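Local atomic coordinates of hypothetical protein TT1662 (Thermus thermophilus, PDB entry 1UFO), a protein that is of unknown specific function but adopts the alpha/beta hydrolase fold and is probably a serine hydrolase. Residues T5-L10 with S14-I19; L26-H31 with R93-E98. All blocks are in the same frame, centred on the assembly; numbering follows the deposited sequence.

Overall arrangement
Contact 1 is the hairpin of strands 3-10 and 13-20 at one margin of the eight-stranded sheet, its centre about 18 Å from the centre of the chain; contact 2, with its centre about 10 Å from that of the chain, is where strand 25-30 meets helix 77-103. Their chemistry follows their place. The hairpin, partly buried, is held by backbone hydrogen bonds and carries mainly polar side chains on one face and mainly apolar ones on the other. The strand-helix contact is buried and purely apolar between its segments, with charges kept to other flanks of the helix. Centred 11 Å apart, the two share this helix: L10 and V15 of the hairpin touch V95, and L10 also packs on E98.

Contact 1 of 2, residues T5-L10 with S14-I19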
loop_
_atom_site.group_PDB
_atom_site.type_symbol
_atom_site.label_atom_id
_atom_site.label_comp_id
_atom_site.label_asym_id
_atom_site.label_seq_id
_atom_site.Cartn_x
_atom_site.Cartn_y
_atom_site.Cartn_z
ATOM N N THR A 5 -22.533 1.763 18.168
ATOM C CA THR A 5 -21.539 2.424 18.936
ATOM C C THR A 5 -21.860 2.353 20.384
ATOM O O THR A 5 -23.010 2.577 20.769
ATOM C CB THR A 5 -21.463 3.891 18.506
ATOM O OG1 THR A 5 -21.091 3.906 17.129
ATOM C CG2 THR A 5 -20.407 4.695 19.348
ATOM N N GLU A 6 -20.878 2.012 21.200
ATOM C CA GLU A 6 -21.092 2.023 22.619
ATOM C C GLU A 6 -19.847 2.358 23.388
ATOM O O GLU A 6 -18.738 2.396 22.816
ATOM C CB GLU A 6 -21.657 0.704 23.144
ATOM C CG GLU A 6 -21.144 -0.565 22.607
ATOM C CD GLU A 6 -22.016 -1.732 23.113
ATOM O OE1 GLU A 6 -22.965 -2.198 22.417
ATOM O OE2 GLU A 6 -21.773 -2.161 24.231
ATOM N N ARG A 7 -20.045 2.668 24.664
ATOM C CA ARG A 7 -18.931 2.959 25.569
ATOM C C ARG A 7 -18.752 1.759 26.477
ATOM O O ARG A 7 -19.728 1.314 27.117
ATOM C CB ARG A 7 -19.197 4.214 26.430
ATOM C CG ARG A 7 -19.536 5.516 25.637
ATOM C CD ARG A 7 -18.277 6.175 24.915
ATOM N NE ARG A 7 -17.395 6.629 25.940
ATOM C CZ ARG A 7 -17.206 7.894 26.275
ATOM N NH1 ARG A 7 -16.391 8.131 27.274
ATOM N NH2 ARG A 7 -17.744 8.896 25.563
ATOM N N LEU A 8 -17.538 1.209 26.518
ATOM C CA LEU A 8 -17.232 0.052 27.362
ATOM C C LEU A 8 -16.241 0.514 28.390
ATOM O O LEU A 8 -15.702 1.627 28.283
ATOM C CB LEU A 8 -16.530 -1.005 26.540
ATOM C CG LEU A 8 -17.286 -1.440 25.318
ATOM C CD1 LEU A 8 -16.461 -2.456 24.569
ATOM C CD2 LEU A 8 -18.626 -2.095 25.770
ATOM N N THR A 9 -16.005 -0.336 29.381
ATOM C CA THR A 9 -14.978 -0.102 30.380
ATOM C C THR A 9 -13.963 -1.215 30.247
ATOM O O THR A 9 -14.325 -2.379 30.361
ATOM C CB THR A 9 -15.545 -0.088 31.836
ATOM O OG1 THR A 9 -16.491 0.985 31.949
ATOM C CG2 THR A 9 -14.352 0.146 32.858
ATOM N N LEU A 10 -12.680 -0.852 29.956
ATOM C CA LEU A 10 -11.619 -1.847 29.800
ATOM C C LEU A 10 -10.421 -1.347 30.550
ATOM O O LEU A 10 -10.044 -0.210 30.367
ATOM C CB LEU A 10 -11.260 -1.970 28.341
ATOM C CG LEU A 10 -12.307 -2.647 27.484
ATOM C CD1 LEU A 10 -11.960 -2.374 25.975
ATOM C CD2 LEU A 10 -12.259 -4.121 27.750
ATOM N N SER A 14 -12.590 4.395 29.935
ATOM C CA SER A 14 -13.806 4.537 29.129
ATOM C C SER A 14 -13.400 4.393 27.661
ATOM O O SER A 14 -12.666 5.255 27.126
ATOM C CB SER A 14 -14.466 5.901 29.331
ATOM O OG SER A 14 -15.712 5.892 28.647
ATOM N N VAL A 15 -13.841 3.300 27.047
ATOM C CA VAL A 15 -13.409 3.062 25.666
ATOM C C VAL A 15 -14.565 3.169 24.666
ATOM O O VAL A 15 -15.578 2.480 24.828
ATOM C CB VAL A 15 -12.790 1.648 25.608
ATOM C CG1 VAL A 15 -12.218 1.377 24.250
ATOM C CG2 VAL A 15 -11.636 1.561 26.600
ATOM N N LEU A 16 -14.439 4.044 23.648
ATOM C CA LEU A 16 -15.442 4.113 22.586
ATOM C C LEU A 16 -15.300 2.859 21.721
ATOM O O LEU A 16 -14.196 2.457 21.282
ATOM C CB LEU A 16 -15.225 5.379 21.769
ATOM C CG LEU A 16 -16.143 5.560 20.583
ATOM C CD1 LEU A 16 -17.489 5.786 21.115
ATOM C CD2 LEU A 16 -15.712 6.835 19.735
ATOM N N ALA A 17 -16.403 2.218 21.449
ATOM C CA ALA A 17 -16.365 1.017 20.633
ATOM C C ALA A 17 -17.327 1.041 19.464
ATOM O O ALA A 17 -18.491 1.477 19.622
ATOM C CB ALA A 17 -16.670 -0.237 21.473
ATOM N N ARG A 18 -16.872 0.636 18.297
ATOM C CA ARG A 18 -17.773 0.524 17.145
ATOM C C ARG A 18 -17.817 -0.958 16.899
ATOM O O ARG A 18 -16.864 -1.609 16.449
ATOM C CB ARG A 18 -17.189 1.268 15.942
ATOM C CG ARG A 18 -18.157 1.377 14.820
ATOM C CD ARG A 18 -18.960 2.748 14.834
ATOM N NE ARG A 18 -19.672 2.866 13.551
ATOM C CZ ARG A 18 -19.045 2.730 12.375
ATOM N NH1 ARG A 18 -17.713 2.507 12.370
ATOM N NH2 ARG A 18 -19.742 2.702 11.214
ATOM N N ILE A 19 -18.978 -1.533 17.225
ATOM C CA ILE A 19 -19.112 -2.983 17.237
ATOM C C ILE A 19 -19.973 -3.578 16.135
ATOM O O ILE A 19 -21.196 -3.348 16.106
ATOM C CB ILE A 19 -19.672 -3.428 18.622
ATOM C CG1 ILE A 19 -18.783 -2.848 19.738
ATOM C CG2 ILE A 19 -19.816 -4.970 18.643
ATOM C CD1 ILE A 19 -19.210 -3.294 21.274
HETATM O O HOH W 1 -21.991 2.852 15.128
HETATM O O HOH W 2 -17.252 3.999 29.837
#
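R7 and S14 meet through their torsions: OG of S14 stands anti to its backbone N (chi1 -173°), while the R7 chain bends at chi2 (-74°) and chi3 (-66°) and swings its guanidinium back over the neighbouring strand. R7 NH1 then donates to S14 OG at 2.7 Å, nearly in the guanidinium plane; NE adds a weak bond to the same oxygen. NH2 forms a salt bridge with E64, so the group has partners through both NH1 and NH2. A water links S14 OG to the carbonyl O of L8. On this same face L16 CD1 rests 3.6 Å from T5 CG2 and also reaches R7 CD, while R18 NH2 forms a salt bridge with E49.

The other face is greasier. L8 CD1 lies 3.8 Å from A17 CB, the L10 side chain crosses V15 at about a right angle, and I19 CD1 touches E6 CG at 3.6 Å; the E6 carboxylate itself pairs with R4. Between the faces, E6 with A17 and L8 with V15 exchange paired backbone bonds, V15 N to L8 O measuring 2.8 Å. This is an antiparallel beta hairpin, the N-terminal edge of an alpha/beta hydrolase sheet.

Contact 2 of 2, residues L26-H31 with R93-E98; sequences LLLALH and RRVAEE
L28 against V95 and A96 is a small, buried, wholly apolar strand-to-helix contact, the packing of a central strand of the alpha/beta hydrolase sheet against a helix that covers one of its faces. Strand 25-30 lies between strands 52-56 and 107-112, parallel to both, and helix 77-103 runs across the side to which L28 points. No hydrogen bond joins the two segments, and together they bury 124 Å².

L28 does the touching from the sheet. Its CG is turned away from the backbone N (chi1 173°), and its two methyl branches divide the work: CD1 goes to V95 and CD2 to A96. The L28 and V95 side chains cross at about a right angle, with L28 CD1 4.1 Å from V95 CG1. The alpha carbons of L28 and A96 are 6.8 Å apart, consistent with the single methyl of A96 at this point.

Neighbours along the strand extend the same layer: L26 packs on A99 and F103, and L30 on F88 and A92. Apolar groups from both adjoining strands and from loops pack around the three touching residues: L28 also meets L55 and L109, V95 meets F57, and A96 meets L107 and F127.

The charged residues of the helix segment take no part in the contact. One turn apart, R93 and E97 form a salt bridge, R93 NE donating to E97 OE2 at 3.0 Å and reaching that oxygen from above the carboxylate plane; R93 NH2 has a second partner in E125. Back at the buried side, the nearest approach between the two segments is L28 CD2 to A96 CB, 3.9 Å, with the same leucine methyl 4.1 Å from A96 N.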
loop_
_atom_site.group_PDB
_atom_site.type_symbol
_atom_site.label_atom_id
_atom_site.label_comp_id
_atom_site.label_asym_id
_atom_site.label_seq_id
_atom_site.Cartn_x
_atom_site.Cartn_y
_atom_site.Cartn_z
ATOM N N LEU A 26 -10.101 -7.551 16.535
ATOM C CA LEU A 26 -10.179 -6.278 17.284
ATOM C C LEU A 26 -9.176 -5.319 16.665
ATOM O O LEU A 26 -8.117 -5.744 16.263
ATOM C CB LEU A 26 -9.705 -6.504 18.766
ATOM C CG LEU A 26 -10.660 -7.311 19.635
ATOM C CD1 LEU A 26 -9.854 -8.022 20.782
ATOM C CD2 LEU A 26 -11.720 -6.320 20.152
ATOM N N LEU A 27 -9.511 -4.039 16.631
ATOM C CA LEU A 27 -8.519 -3.031 16.211
ATOM C C LEU A 27 -8.569 -1.963 17.292
ATOM O O LEU A 27 -9.575 -1.276 17.460
ATOM C CB LEU A 27 -8.863 -2.403 14.850
ATOM C CG LEU A 27 -7.902 -1.333 14.356
ATOM C CD1 LEU A 27 -6.460 -1.935 14.264
ATOM C CD2 LEU A 27 -8.306 -0.747 13.036
ATOM N N LEU A 28 -7.477 -1.824 18.047
ATOM C CA LEU A 28 -7.357 -0.733 19.031
ATOM C C LEU A 28 -6.702 0.410 18.291
ATOM O O LEU A 28 -5.581 0.247 17.779
ATOM C CB LEU A 28 -6.482 -1.165 20.279
ATOM C CG LEU A 28 -6.182 -0.008 21.259
ATOM C CD1 LEU A 28 -7.460 0.626 21.824
ATOM C CD2 LEU A 28 -5.306 -0.596 22.466
ATOM N N ALA A 29 -7.372 1.548 18.264
ATOM C CA ALA A 29 -6.876 2.755 17.513
ATOM C C ALA A 29 -6.486 3.836 18.477
ATOM O O ALA A 29 -7.236 4.142 19.395
ATOM C CB ALA A 29 -7.968 3.256 16.540
ATOM N N LEU A 30 -5.320 4.438 18.234
ATOM C CA LEU A 30 -4.671 5.437 19.082
ATOM C C LEU A 30 -4.531 6.706 18.289
ATOM O O LEU A 30 -3.845 6.767 17.269
ATOM C CB LEU A 30 -3.270 4.984 19.524
ATOM C CG LEU A 30 -3.321 3.574 20.149
ATOM C CD1 LEU A 30 -1.848 3.170 20.530
ATOM C CD2 LEU A 30 -4.204 3.499 21.455
ATOM N N HIS A 31 -5.270 7.735 18.745
ATOM C CA HIS A 31 -5.349 8.989 18.046
ATOM C C HIS A 31 -4.050 9.798 18.183
ATOM O O HIS A 31 -3.152 9.416 18.947
ATOM C CB HIS A 31 -6.598 9.764 18.588
ATOM C CG HIS A 31 -6.450 10.279 19.991
ATOM N ND1 HIS A 31 -5.616 11.331 20.318
ATOM C CD2 HIS A 31 -7.032 9.864 21.157
ATOM C CE1 HIS A 31 -5.727 11.582 21.623
ATOM N NE2 HIS A 31 -6.600 10.709 22.151
ATOM N N ARG A 93 -1.690 -0.676 26.472
ATOM C CA ARG A 93 -1.343 -2.075 26.616
ATOM C C ARG A 93 -2.382 -2.757 27.539
ATOM O O ARG A 93 -2.821 -3.896 27.242
ATOM C CB ARG A 93 0.055 -2.239 27.188
ATOM C CG ARG A 93 0.470 -3.660 27.075
ATOM C CD ARG A 93 1.922 -3.868 27.370
ATOM N NE ARG A 93 2.230 -5.302 27.176
ATOM C CZ ARG A 93 3.453 -5.763 26.979
ATOM N NH1 ARG A 93 3.656 -7.075 26.847
ATOM N NH2 ARG A 93 4.471 -4.902 26.886
ATOM N N ARG A 94 -2.782 -2.063 28.604
ATOM C CA ARG A 94 -3.790 -2.668 29.522
ATOM C C ARG A 94 -5.140 -2.828 28.822
ATOM O O ARG A 94 -5.796 -3.908 28.952
ATOM C CB ARG A 94 -3.925 -1.860 30.819
ATOM C CG ARG A 94 -2.699 -2.089 31.739
ATOM C CD ARG A 94 -2.903 -1.443 33.087
ATOM N NE ARG A 94 -2.898 0.015 32.976
ATOM C CZ ARG A 94 -3.938 0.842 33.081
ATOM N NH1 ARG A 94 -3.757 2.167 32.932
ATOM N NH2 ARG A 94 -5.158 0.376 33.332
ATOM N N VAL A 95 -5.516 -1.833 28.026
ATOM C CA VAL A 95 -6.795 -1.928 27.298
ATOM C C VAL A 95 -6.760 -3.101 26.312
ATOM O O VAL A 95 -7.714 -3.861 26.187
ATOM C CB VAL A 95 -7.095 -0.597 26.554
ATOM C CG1 VAL A 95 -8.344 -0.783 25.545
ATOM C CG2 VAL A 95 -7.425 0.531 27.609
ATOM N N ALA A 96 -5.682 -3.216 25.562
ATOM C CA ALA A 96 -5.540 -4.284 24.558
ATOM C C ALA A 96 -5.561 -5.641 25.199
ATOM O O ALA A 96 -6.204 -6.552 24.697
ATOM C CB ALA A 96 -4.214 -4.059 23.747
ATOM N N GLU A 97 -4.791 -5.809 26.278
ATOM C CA GLU A 97 -4.753 -7.113 26.940
ATOM C C GLU A 97 -6.134 -7.471 27.502
ATOM O O GLU A 97 -6.513 -8.637 27.365
ATOM C CB GLU A 97 -3.612 -7.139 27.996
ATOM C CG GLU A 97 -2.310 -7.047 27.300
ATOM C CD GLU A 97 -1.148 -6.912 28.279
ATOM O OE1 GLU A 97 -1.364 -6.443 29.457
ATOM O OE2 GLU A 97 -0.020 -7.217 27.819
ATOM N N GLU A 98 -6.890 -6.525 28.054
ATOM C CA GLU A 98 -8.213 -6.835 28.555
ATOM C C GLU A 98 -9.165 -7.153 27.357
ATOM O O GLU A 98 -9.992 -8.087 27.432
ATOM C CB GLU A 98 -8.794 -5.670 29.390
ATOM C CG GLU A 98 -10.288 -5.824 29.808
ATOM C CD GLU A 98 -10.557 -7.113 30.553
ATOM O OE1 GLU A 98 -11.744 -7.587 30.514
ATOM O OE2 GLU A 98 -9.579 -7.601 31.178
#